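Local coordinates for PKS_KS domain-containing protein (Photorhabdus luminescens subsp. laumondii, PDB 6SMO) that probably acts as the ketosynthase of a minimal type II polyketide synthase, extending a carrier-protein-bound polyketide chain toward an octaketide, at residues A134-E138 against L222-S226; E93-L97 against T129-D133; P302-M308 against I341-A346. One frame throughout, in Å; residues are numbered along the deposited sequence.

Contact 1. Residues A134-E138 against L222-S226. With LKZ (3,5,7,9,11-pentakis(oxidanylidene)dodecanal), chain H.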
ATOM      1  N   ALA B 134      -8.499  -7.204   7.703  1.00 43.56           N
ATOM      2  CA  ALA B 134      -9.812  -6.572   7.426  1.00 43.62           C
ATOM      3  C   ALA B 134     -10.943  -7.468   7.947  1.00 43.57           C
ATOM      4  O   ALA B 134     -11.959  -6.917   8.415  1.00 44.04           O
ATOM      5  CB  ALA B 134      -9.963  -6.299   5.949  1.00 43.57           C
ATOM      6  N   ALA B 135     -10.770  -8.791   7.861  1.00 43.36           N
ATOM      7  CA  ALA B 135     -11.716  -9.809   8.377  1.00 43.49           C
ATOM      8  C   ALA B 135     -11.951  -9.576   9.874  1.00 43.54           C
ATOM      9  O   ALA B 135     -13.128  -9.546  10.289  1.00 43.72           O
ATOM     10  CB  ALA B 135     -11.181 -11.196   8.114  1.00 43.17           C
ATOM     11  N   GLY B 136     -10.869  -9.409  10.641  1.00 43.48           N
ATOM     12  CA  GLY B 136     -10.897  -9.129  12.090  1.00 43.97           C
ATOM     13  C   GLY B 136     -11.541  -7.788  12.400  1.00 44.38           C
ATOM     14  O   GLY B 136     -12.262  -7.704  13.413  1.00 44.46           O
ATOM     15  N   MET B 137     -11.286  -6.774  11.563  1.00 44.71           N
ATOM     16  CA  MET B 137     -11.849  -5.402  11.698  1.00 44.92           C
ATOM     17  C   MET B 137     -13.356  -5.431  11.415  1.00 46.18           C
ATOM     18  O   MET B 137     -14.108  -4.782  12.169  1.00 46.42           O
ATOM     19  CB  MET B 137     -11.168  -4.423  10.735  1.00 44.49           C
ATOM     20  CG  MET B 137      -9.728  -4.109  11.105  1.00 43.97           C
ATOM     21  SD  MET B 137      -9.033  -2.725  10.161  1.00 43.64           S
ATOM     22  CE  MET B 137      -8.447  -3.574   8.696  1.00 43.28           C
ATOM     23  N   GLU B 138     -13.773  -6.153  10.368  1.00 47.10           N
ATOM     24  CA  GLU B 138     -15.194  -6.312   9.953  1.00 48.41           C
ATOM     25  C   GLU B 138     -15.965  -7.052  11.055  1.00 49.89           C
ATOM     26  O   GLU B 138     -17.056  -6.578  11.431  1.00 50.01           O
ATOM     27  CB  GLU B 138     -15.279  -7.072   8.627  1.00 48.23           C
ATOM     28  CG  GLU B 138     -16.695  -7.254   8.107  1.00 48.61           C
ATOM     29  CD  GLU B 138     -16.864  -8.382   7.101  1.00 48.97           C
ATOM     30  OE1 GLU B 138     -17.701  -8.239   6.189  1.00 48.76           O
ATOM     31  OE2 GLU B 138     -16.163  -9.404   7.239  1.00 49.43           O
ATOM     32  N   LEU B 222     -10.885 -13.236   2.047  1.00 39.92           N
ATOM     33  CA  LEU B 222     -12.103 -14.030   1.821  1.00 40.44           C
ATOM     34  C   LEU B 222     -13.080 -13.790   2.958  1.00 40.82           C
ATOM     35  O   LEU B 222     -13.406 -14.717   3.658  1.00 40.98           O
ATOM     36  CB  LEU B 222     -11.699 -15.491   1.699  1.00 40.65           C
ATOM     37  CG  LEU B 222     -10.725 -15.765   0.564  1.00 40.67           C
ATOM     38  CD1 LEU B 222     -10.628 -17.248   0.291  1.00 41.09           C
ATOM     39  CD2 LEU B 222     -11.138 -15.016  -0.680  1.00 40.38           C
ATOM     40  N   CYS B 223     -13.512 -12.548   3.086  1.00 41.33           N
ATOM     41  CA  CYS B 223     -14.522 -12.084   4.050  1.00 42.24           C
ATOM     42  C   CYS B 223     -15.581 -11.335   3.253  1.00 42.02           C
ATOM     43  O   CYS B 223     -15.297 -10.883   2.161  1.00 41.39           O
ATOM     44  CB  CYS B 223     -13.926 -11.203   5.135  1.00 43.20           C
ATOM     45  SG  CYS B 223     -12.929  -9.817   4.545  1.00 44.82           S
ATOM     46  N   PRO B 224     -16.809 -11.196   3.757  1.00 42.39           N
ATOM     47  CA  PRO B 224     -17.880 -10.556   2.989  1.00 42.55           C
ATOM     48  C   PRO B 224     -17.582  -9.121   2.521  1.00 42.35           C
ATOM     49  O   PRO B 224     -17.940  -8.793   1.403  1.00 41.73           O
ATOM     50  CB  PRO B 224     -19.066 -10.540   3.967  1.00 42.88           C
ATOM     51  CG  PRO B 224     -18.779 -11.672   4.927  1.00 42.99           C
ATOM     52  CD  PRO B 224     -17.273 -11.687   5.064  1.00 42.58           C
ATOM     53  N   LEU B 225     -16.958  -8.309   3.383  1.00 42.73           N
ATOM     54  CA  LEU B 225     -16.608  -6.887   3.105  1.00 43.23           C
ATOM     55  C   LEU B 225     -15.681  -6.827   1.882  1.00 43.00           C
ATOM     56  O   LEU B 225     -16.030  -6.114   0.920  1.00 43.30           O
ATOM     57  CB  LEU B 225     -15.984  -6.270   4.368  1.00 43.82           C
ATOM     58  CG  LEU B 225     -14.903  -5.201   4.190  1.00 43.61           C
ATOM     59  CD1 LEU B 225     -15.383  -4.028   3.347  1.00 43.86           C
ATOM     60  CD2 LEU B 225     -14.434  -4.703   5.548  1.00 43.83           C
ATOM     61  N   SER B 226     -14.574  -7.576   1.905  1.00 42.77           N
ATOM     62  CA  SER B 226     -13.543  -7.613   0.831  1.00 42.33           C
ATOM     63  C   SER B 226     -14.152  -8.140  -0.475  1.00 42.06           C
ATOM     64  O   SER B 226     -13.962  -7.480  -1.513  1.00 41.52           O
ATOM     65  CB  SER B 226     -12.349  -8.429   1.253  1.00 42.50           C
ATOM     66  OG  SER B 226     -11.398  -8.524   0.202  1.00 42.63           O
TER
HETATM   67  C4  LKZ H 501     -11.520  -3.606  -0.372  1.00 56.67           C
HETATM   68  C5  LKZ H 501     -10.315  -2.700  -0.319  1.00 55.90           C
HETATM   69  C6  LKZ H 501      -8.935  -3.363  -0.385  1.00 54.13           C
HETATM   70  C7  LKZ H 501      -8.296  -3.024  -1.714  1.00 53.98           C
HETATM   71  C8  LKZ H 501      -6.865  -3.488  -2.011  1.00 53.57           C
HETATM   72  C10 LKZ H 501      -5.897  -4.721  -6.998  1.00 50.39           C
HETATM   73  C22 LKZ H 501     -12.011  -3.808   1.048  1.00 57.45           C
HETATM   74  C11 LKZ H 501      -5.496  -6.073  -6.465  1.00 49.00           C
HETATM   75  O19 LKZ H 501      -6.132  -7.084  -6.702  1.00 50.76           O
HETATM   76  C3  LKZ H 501      -5.812  -3.817  -5.783  1.00 51.25           C
HETATM   77  O23 LKZ H 501      -5.147  -2.797  -5.818  1.00 51.50           O
HETATM   78  C2  LKZ H 501      -6.477  -4.311  -4.491  1.00 52.69           C
HETATM   79  C9  LKZ H 501      -6.590  -3.167  -3.483  1.00 53.28           C
HETATM   80  O20 LKZ H 501      -6.549  -2.007  -3.844  1.00 54.56           O
HETATM   81  O21 LKZ H 501      -8.940  -2.433  -2.554  1.00 53.48           O
HETATM   82  O22 LKZ H 501     -10.461  -1.495  -0.201  1.00 56.92           O
HETATM   83  O24 LKZ H 501     -12.912  -3.138   1.530  1.00 58.84           O
HETATM   84  C23 LKZ H 501     -11.315  -4.901   1.837  1.00 57.56           C
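Residues 134-138 form the first turn of helix 134-144, with Glu138 N bonded to Ala134 O at 2.8 Å. Residues 222-226 run from a loop into helix 224-233, with Cys223 at the N-cap position. The backbones come closest at Ala135 and Cys223, whose CA atoms are 5.6 Å apart. There the contact is apolar: Ala135 CB meets Cys223 CB at 4.1 Å, and Cys223 SG lies 4.0 Å from Ala135 CA. Glu138 extends toward the start of the other helix. Glu138 OE1 accepts a weak hydrogen bond from Leu225 N at 2.9 Å, and Glu138 OE2 lies 3.3 Å from Pro224 CD. OE1 also bonds His118 of the partner Ketoacyl_synth_N chain, so this carboxylate joins two helices and two subunits. Leu225 and Ser226 belong to the polyketide pocket; Leu225 CD1 is 3.2 Å from LKZ O24, and Ser226 CA is 3.7 Å from LKZ C23. The chemistry thus places a buried acid, shared across the subunit interface, at a helix start that lines the hexaketide pocket.

Contact 2. Residues E93-L97 against T129-D133. With LKZ (3,5,7,9,11-pentakis(oxidanylidene)dodecanal), chain H.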
ATOM      1  N   GLU B  93     -10.373 -15.424  12.613  1.00 59.16           N
ATOM      2  CA  GLU B  93      -9.406 -16.557  12.572  1.00 58.57           C
ATOM      3  C   GLU B  93      -7.963 -16.034  12.543  1.00 56.16           C
ATOM      4  O   GLU B  93      -7.051 -16.849  12.785  1.00 55.30           O
ATOM      5  CB  GLU B  93      -9.672 -17.445  11.354  1.00 59.95           C
ATOM      6  CG  GLU B  93     -11.026 -18.133  11.383  1.00 61.62           C
ATOM      7  CD  GLU B  93     -11.277 -19.096  10.233  1.00 62.93           C
ATOM      8  OE1 GLU B  93     -10.359 -19.875   9.903  1.00 64.32           O
ATOM      9  OE2 GLU B  93     -12.389 -19.064   9.669  1.00 63.91           O
ATOM     10  N   ARG B  94      -7.765 -14.742  12.248  1.00 54.60           N
ATOM     11  CA  ARG B  94      -6.435 -14.075  12.179  1.00 53.86           C
ATOM     12  C   ARG B  94      -5.569 -14.767  11.116  1.00 51.13           C
ATOM     13  O   ARG B  94      -4.382 -15.028  11.397  1.00 50.98           O
ATOM     14  CB  ARG B  94      -5.752 -14.097  13.553  1.00 55.60           C
ATOM     15  CG  ARG B  94      -6.376 -13.168  14.584  1.00 57.75           C
ATOM     16  CD  ARG B  94      -5.866 -11.743  14.461  1.00 58.38           C
ATOM     17  NE  ARG B  94      -6.064 -10.974  15.685  1.00 60.17           N
ATOM     18  CZ  ARG B  94      -7.209 -10.407  16.064  1.00 60.86           C
ATOM     19  NH1 ARG B  94      -8.298 -10.513  15.319  1.00 60.60           N
ATOM     20  NH2 ARG B  94      -7.259  -9.730  17.198  1.00 61.41           N
ATOM     21  N   LYS B  95      -6.145 -15.043   9.941  1.00 49.03           N
ATOM     22  CA  LYS B  95      -5.481 -15.766   8.819  1.00 47.98           C
ATOM     23  C   LYS B  95      -4.283 -14.957   8.310  1.00 45.57           C
ATOM     24  O   LYS B  95      -3.235 -15.575   8.033  1.00 44.93           O
ATOM     25  CB  LYS B  95      -6.467 -16.017   7.675  1.00 49.16           C
ATOM     26  CG  LYS B  95      -7.416 -17.192   7.873  1.00 50.45           C
ATOM     27  CD  LYS B  95      -8.675 -17.081   7.035  1.00 51.34           C
ATOM     28  CE  LYS B  95      -9.154 -18.403   6.475  1.00 52.16           C
ATOM     29  NZ  LYS B  95     -10.192 -18.206   5.435  1.00 52.33           N
ATOM     30  N   TYR B  96      -4.442 -13.634   8.178  1.00 43.83           N
ATOM     31  CA  TYR B  96      -3.403 -12.692   7.679  1.00 42.31           C
ATOM     32  C   TYR B  96      -2.107 -12.881   8.477  1.00 41.80           C
ATOM     33  O   TYR B  96      -1.032 -12.997   7.856  1.00 40.76           O
ATOM     34  CB  TYR B  96      -3.893 -11.241   7.753  1.00 41.73           C
ATOM     35  CG  TYR B  96      -2.793 -10.213   7.668  1.00 40.83           C
ATOM     36  CD1 TYR B  96      -1.993 -10.115   6.540  1.00 40.28           C
ATOM     37  CD2 TYR B  96      -2.537  -9.345   8.719  1.00 40.63           C
ATOM     38  CE1 TYR B  96      -0.973  -9.181   6.456  1.00 39.93           C
ATOM     39  CE2 TYR B  96      -1.521  -8.405   8.650  1.00 40.20           C
ATOM     40  CZ  TYR B  96      -0.736  -8.322   7.514  1.00 39.84           C
ATOM     41  OH  TYR B  96       0.267  -7.399   7.437  1.00 39.44           O
ATOM     42  N   LEU B  97      -2.214 -12.909   9.810  1.00 42.05           N
ATOM     43  CA  LEU B  97      -1.068 -13.093  10.743  1.00 42.19           C
ATOM     44  C   LEU B  97      -0.588 -14.550  10.693  1.00 42.44           C
ATOM     45  O   LEU B  97       0.640 -14.761  10.734  1.00 43.21           O
ATOM     46  CB  LEU B  97      -1.502 -12.689  12.157  1.00 42.08           C
ATOM     47  CG  LEU B  97      -0.425 -12.757  13.242  1.00 41.97           C
ATOM     48  CD1 LEU B  97       0.867 -12.085  12.796  1.00 41.67           C
ATOM     49  CD2 LEU B  97      -0.925 -12.126  14.532  1.00 42.32           C
ATOM     50  N   THR B 129       0.933  -6.045   2.511  1.00 33.77           N
ATOM     51  CA  THR B 129      -0.501  -6.441   2.527  1.00 33.96           C
ATOM     52  C   THR B 129      -1.336  -5.326   1.892  1.00 34.50           C
ATOM     53  O   THR B 129      -0.922  -4.155   1.987  1.00 34.48           O
ATOM     54  CB  THR B 129      -0.977  -6.742   3.955  1.00 33.84           C
ATOM     55  OG1 THR B 129      -2.219  -7.442   3.866  1.00 33.25           O
ATOM     56  CG2 THR B 129      -1.147  -5.499   4.802  1.00 33.86           C
ATOM     57  N   ALA B 130      -2.475  -5.684   1.308  1.00 35.40           N
ATOM     58  CA  ALA B 130      -3.397  -4.698   0.710  1.00 35.83           C
ATOM     59  C   ALA B 130      -4.466  -4.296   1.738  1.00 36.54           C
ATOM     60  O   ALA B 130      -4.725  -3.094   1.843  1.00 36.38           O
ATOM     61  CB  ALA B 130      -4.003  -5.278  -0.539  1.00 36.03           C
ATOM     62  N   ILE B 131      -5.023  -5.254   2.493  1.00 37.43           N
ATOM     63  CA  ILE B 131      -6.107  -4.942   3.479  1.00 38.29           C
ATOM     64  C   ILE B 131      -5.760  -5.439   4.885  1.00 38.61           C
ATOM     65  O   ILE B 131      -6.575  -5.231   5.773  1.00 38.60           O
ATOM     66  CB  ILE B 131      -7.464  -5.522   3.039  1.00 39.01           C
ATOM     67  CG1 ILE B 131      -7.636  -6.964   3.513  1.00 39.31           C
ATOM     68  CG2 ILE B 131      -7.670  -5.401   1.548  1.00 39.46           C
ATOM     69  CD1 ILE B 131      -8.530  -7.785   2.635  1.00 39.64           C
ATOM     70  N   ALA B 132      -4.629  -6.116   5.058  1.00 38.94           N
ATOM     71  CA  ALA B 132      -4.177  -6.668   6.359  1.00 39.73           C
ATOM     72  C   ALA B 132      -5.298  -7.525   6.970  1.00 40.67           C
ATOM     73  O   ALA B 132      -5.865  -8.351   6.226  1.00 41.16           O
ATOM     74  CB  ALA B 132      -3.746  -5.539   7.266  1.00 39.40           C
ATOM     75  N   ASP B 133      -5.615  -7.336   8.258  1.00 41.90           N
ATOM     76  CA  ASP B 133      -6.632  -8.131   9.001  1.00 42.85           C
ATOM     77  C   ASP B 133      -7.989  -7.418   8.922  1.00 43.34           C
ATOM     78  O   ASP B 133      -8.550  -7.089   9.985  1.00 43.25           O
ATOM     79  CB  ASP B 133      -6.184  -8.373  10.446  1.00 43.92           C
ATOM     80  CG  ASP B 133      -7.017  -9.404  11.191  1.00 44.90           C
ATOM     81  OD1 ASP B 133      -7.411 -10.407  10.562  1.00 45.48           O
ATOM     82  OD2 ASP B 133      -7.267  -9.193  12.393  1.00 45.73           O
TER
HETATM   83  C4  LKZ H 501     -11.520  -3.606  -0.372  1.00 56.67           C
HETATM   84  C5  LKZ H 501     -10.315  -2.700  -0.319  1.00 55.90           C
HETATM   85  C6  LKZ H 501      -8.935  -3.363  -0.385  1.00 54.13           C
HETATM   86  C7  LKZ H 501      -8.296  -3.024  -1.714  1.00 53.98           C
HETATM   87  C8  LKZ H 501      -6.865  -3.488  -2.011  1.00 53.57           C
HETATM   88  C10 LKZ H 501      -5.897  -4.721  -6.998  1.00 50.39           C
HETATM   89  C22 LKZ H 501     -12.011  -3.808   1.048  1.00 57.45           C
HETATM   90  C11 LKZ H 501      -5.496  -6.073  -6.465  1.00 49.00           C
HETATM   91  O19 LKZ H 501      -6.132  -7.084  -6.702  1.00 50.76           O
HETATM   92  C3  LKZ H 501      -5.812  -3.817  -5.783  1.00 51.25           C
HETATM   93  O23 LKZ H 501      -5.147  -2.797  -5.818  1.00 51.50           O
HETATM   94  C2  LKZ H 501      -6.477  -4.311  -4.491  1.00 52.69           C
HETATM   95  C9  LKZ H 501      -6.590  -3.167  -3.483  1.00 53.28           C
HETATM   96  O20 LKZ H 501      -6.549  -2.007  -3.844  1.00 54.56           O
HETATM   97  O21 LKZ H 501      -8.940  -2.433  -2.554  1.00 53.48           O
HETATM   98  O22 LKZ H 501     -10.461  -1.495  -0.201  1.00 56.92           O
HETATM   99  O24 LKZ H 501     -12.912  -3.138   1.530  1.00 58.84           O
HETATM  100  C23 LKZ H 501     -11.315  -4.901   1.837  1.00 57.56           C
HETATM  101  O   HOH W   1      -9.293 -11.920  12.080  1.00 36.13           O
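This is a buried packing contact between the start of helix 95-111 and the loop joining strand 123-128 to helix 134-144, in the N-terminal half of the thiolase-like ketosynthase fold. Tyr96 is its centre. Ala132 CA sits over the ring face in a CH-pi contact, 3.8 Å from the Tyr96 ring centroid. The tyrosine hydroxyl bonds Phe167 O. Thr129 OG1 lies 3.4 Å from Tyr96 CE1 and accepts from Ala132 N at 3.0 Å, an ST motif within the loop. Asp133, the N-cap residue of helix 134-144, faces Arg94 at the other end. Arg94 NH1 and Asp133 OD2 form a salt bridge at 3.4 Å by charge alone, with the oxygen well out of the guanidinium plane. A water links Arg94 N (3.2 Å) to Asp133 OD1 (2.9 Å). Ile131 CG2 lies 3.1 Å from LKZ C6. The chemistry implies a loop held at Thr129, Ala132 and Asp133 by Tyr96 and Arg94, while Glu219 binds the backbone nitrogens of Ala130 and Ile131, which line the polyketide pocket.

Contact 3. Residues P302-M308 against I341-A346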
ATOM      1  N   PRO B 302      -5.498   1.215 -19.006  1.00 39.53           N
ATOM      2  CA  PRO B 302      -5.599   1.562 -20.425  1.00 40.47           C
ATOM      3  C   PRO B 302      -5.124   0.427 -21.347  1.00 41.12           C
ATOM      4  O   PRO B 302      -4.331  -0.390 -20.911  1.00 41.13           O
ATOM      5  CB  PRO B 302      -4.687   2.792 -20.542  1.00 40.26           C
ATOM      6  CG  PRO B 302      -3.626   2.558 -19.489  1.00 39.80           C
ATOM      7  CD  PRO B 302      -4.350   1.863 -18.353  1.00 39.35           C
ATOM      8  N   ALA B 303      -5.609   0.418 -22.592  1.00 42.04           N
ATOM      9  CA  ALA B 303      -5.390  -0.652 -23.595  1.00 42.65           C
ATOM     10  C   ALA B 303      -3.938  -0.630 -24.094  1.00 43.79           C
ATOM     11  O   ALA B 303      -3.328  -1.717 -24.167  1.00 43.92           O
ATOM     12  CB  ALA B 303      -6.365  -0.497 -24.735  1.00 42.69           C
ATOM     13  N   ASP B 304      -3.414   0.556 -24.425  1.00 44.83           N
ATOM     14  CA  ASP B 304      -2.068   0.752 -25.035  1.00 45.81           C
ATOM     15  C   ASP B 304      -0.984   0.180 -24.110  1.00 45.93           C
ATOM     16  O   ASP B 304      -0.051  -0.463 -24.632  1.00 45.90           O
ATOM     17  CB  ASP B 304      -1.811   2.225 -25.373  1.00 47.08           C
ATOM     18  CG  ASP B 304      -1.900   3.180 -24.194  1.00 47.90           C
ATOM     19  OD1 ASP B 304      -2.377   2.754 -23.124  1.00 48.83           O
ATOM     20  OD2 ASP B 304      -1.497   4.348 -24.357  1.00 50.00           O
ATOM     21  N   GLY B 305      -1.103   0.406 -22.796  1.00 46.45           N
ATOM     22  CA  GLY B 305      -0.176  -0.110 -21.769  1.00 46.34           C
ATOM     23  C   GLY B 305       1.205   0.516 -21.876  1.00 46.58           C
ATOM     24  O   GLY B 305       2.199  -0.238 -21.822  1.00 46.77           O
ATOM     25  N   MET B 306       1.269   1.845 -22.012  1.00 46.70           N
ATOM     26  CA  MET B 306       2.529   2.625 -22.162  1.00 46.95           C
ATOM     27  C   MET B 306       3.247   2.719 -20.809  1.00 44.59           C
ATOM     28  O   MET B 306       4.490   2.622 -20.799  1.00 44.38           O
ATOM     29  CB  MET B 306       2.248   4.037 -22.687  1.00 48.67           C
ATOM     30  CG  MET B 306       1.735   4.066 -24.115  1.00 51.34           C
ATOM     31  SD  MET B 306       3.013   3.654 -25.331  1.00 54.23           S
ATOM     32  CE  MET B 306       2.126   3.974 -26.856  1.00 54.99           C
ATOM     33  N   ALA B 307       2.494   2.912 -19.720  1.00 42.35           N
ATOM     34  CA  ALA B 307       3.013   3.055 -18.339  1.00 40.93           C
ATOM     35  C   ALA B 307       3.747   1.773 -17.923  1.00 39.42           C
ATOM     36  O   ALA B 307       4.904   1.878 -17.471  1.00 39.11           O
ATOM     37  CB  ALA B 307       1.885   3.375 -17.388  1.00 40.92           C
ATOM     38  N   MET B 308       3.095   0.616 -18.082  1.00 38.15           N
ATOM     39  CA  MET B 308       3.655  -0.723 -17.753  1.00 37.19           C
ATOM     40  C   MET B 308       4.913  -0.972 -18.596  1.00 37.26           C
ATOM     41  O   MET B 308       5.884  -1.525 -18.047  1.00 37.13           O
ATOM     42  CB  MET B 308       2.627  -1.831 -18.012  1.00 36.77           C
ATOM     43  CG  MET B 308       3.171  -3.242 -17.831  1.00 36.18           C
ATOM     44  SD  MET B 308       3.909  -3.528 -16.200  1.00 35.61           S
ATOM     45  CE  MET B 308       2.529  -4.277 -15.336  1.00 35.76           C
ATOM     46  N   ILE B 341      -5.144  -7.415 -21.685  1.00 38.93           N
ATOM     47  CA  ILE B 341      -4.882  -6.640 -22.938  1.00 39.93           C
ATOM     48  C   ILE B 341      -3.779  -5.609 -22.658  1.00 39.54           C
ATOM     49  O   ILE B 341      -2.930  -5.405 -23.550  1.00 39.07           O
ATOM     50  CB  ILE B 341      -6.174  -5.997 -23.493  1.00 41.78           C
ATOM     51  CG1 ILE B 341      -5.963  -5.441 -24.905  1.00 43.32           C
ATOM     52  CG2 ILE B 341      -6.728  -4.933 -22.552  1.00 42.18           C
ATOM     53  CD1 ILE B 341      -7.245  -5.187 -25.670  1.00 44.44           C
ATOM     54  N   ASN B 342      -3.785  -5.007 -21.462  1.00 39.09           N
ATOM     55  CA  ASN B 342      -2.821  -3.961 -21.021  1.00 39.24           C
ATOM     56  C   ASN B 342      -1.402  -4.543 -21.016  1.00 39.40           C
ATOM     57  O   ASN B 342      -0.491  -3.873 -21.544  1.00 39.51           O
ATOM     58  CB  ASN B 342      -3.203  -3.385 -19.653  1.00 38.81           C
ATOM     59  CG  ASN B 342      -2.182  -2.416 -19.094  1.00 38.83           C
ATOM     60  OD1 ASN B 342      -1.172  -2.828 -18.527  1.00 38.35           O
ATOM     61  ND2 ASN B 342      -2.447  -1.126 -19.226  1.00 39.08           N
ATOM     62  N   GLU B 343      -1.231  -5.737 -20.441  1.00 39.44           N
ATOM     63  CA  GLU B 343       0.085  -6.416 -20.276  1.00 39.68           C
ATOM     64  C   GLU B 343       0.596  -6.918 -21.632  1.00 39.14           C
ATOM     65  O   GLU B 343       1.810  -6.792 -21.882  1.00 39.08           O
ATOM     66  CB  GLU B 343      -0.027  -7.574 -19.282  1.00 40.43           C
ATOM     67  CG  GLU B 343      -0.157  -7.119 -17.841  1.00 41.05           C
ATOM     68  CD  GLU B 343      -0.005  -8.235 -16.825  1.00 41.51           C
ATOM     69  OE1 GLU B 343      -0.892  -9.112 -16.773  1.00 42.76           O
ATOM     70  OE2 GLU B 343       1.007  -8.235 -16.098  1.00 42.19           O
ATOM     71  N   SER B 344      -0.289  -7.483 -22.460  1.00 38.62           N
ATOM     72  CA  SER B 344       0.034  -8.023 -23.807  1.00 38.73           C
ATOM     73  C   SER B 344       0.615  -6.909 -24.685  1.00 38.16           C
ATOM     74  O   SER B 344       1.682  -7.133 -25.291  1.00 38.00           O
ATOM     75  CB  SER B 344      -1.176  -8.656 -24.446  1.00 39.56           C
ATOM     76  OG  SER B 344      -1.623  -9.766 -23.683  1.00 40.49           O
ATOM     77  N   ASN B 345      -0.058  -5.754 -24.732  1.00 37.75           N
ATOM     78  CA  ASN B 345       0.352  -4.568 -25.532  1.00 37.51           C
ATOM     79  C   ASN B 345       1.617  -3.943 -24.926  1.00 36.99           C
ATOM     80  O   ASN B 345       2.414  -3.378 -25.700  1.00 37.33           O
ATOM     81  CB  ASN B 345      -0.779  -3.542 -25.648  1.00 37.41           C
ATOM     82  CG  ASN B 345      -1.922  -4.012 -26.524  1.00 37.29           C
ATOM     83  OD1 ASN B 345      -1.714  -4.740 -27.494  1.00 36.74           O
ATOM     84  ND2 ASN B 345      -3.134  -3.596 -26.196  1.00 37.48           N
ATOM     85  N   ALA B 346       1.790  -4.033 -23.602  1.00 36.49           N
ATOM     86  CA  ALA B 346       2.972  -3.520 -22.867  1.00 37.02           C
ATOM     87  C   ALA B 346       4.223  -4.306 -23.281  1.00 37.27           C
ATOM     88  O   ALA B 346       5.249  -3.663 -23.583  1.00 37.38           O
ATOM     89  CB  ALA B 346       2.742  -3.592 -21.378  1.00 36.96           C
TER
HETATM   90  O   HOH W   2      -0.263   0.694 -18.319  1.00 23.41           O
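Two asparagines of helix 337-350 hold the turn that leads into helix 306-319, in the C-terminal half of the thiolase-like fold. Asn342 ND2 donates to Pro302 O at 2.6 Å, and Asn345 ND2 donates to Ala303 O at 2.8 Å. Both bonds are nearly straight, so two successive carbonyls of the turn are satisfied by side chains one helical turn apart. Asn342 ND2 also donates to a water at 3.0 Å, and that water accepts weakly from Met308 N at 3.4 Å. Within the turn, Gly305 N makes a weak bond to Asp304 OD1 at 2.7 Å. Glu343 takes its hydrogen bonds outside this contact, from the backbone nitrogens of His332 and Gly333. Gly305, at the N-cap position, has positive phi. A CB on Gly305 would clash with Asn342 O, so the bare glycine permits the 4.7 Å between Gly305 CA and Asn342 CA. Met308 points toward helix 337-350, and its CG packs on Ala346 CB at 3.6 Å.

In the fold
From the N terminus, contact 2 comes first. It closes a loop of 31 residues that contains most of helix 95-111 and strand 123-128. Contact 1 starts at the very next residue, 134, and closes a longer loop of 83 residues. Contact 3 closes its own loop of 32 residues, including strand 326-330. The three follow in series; none nests or crosses. Contacts 1 and 2 have centres 9 Å apart and touch: Ser226 OG meets Ile131 CD1 at 3.8 Å. Together they tie helices 95-111, 134-144 and 224-233 beside LKZ. Contact 3 joins helices 306-319 and 337-350, with its centre about 31 Å from that of contact 2, on the opposite side of the chain's centre.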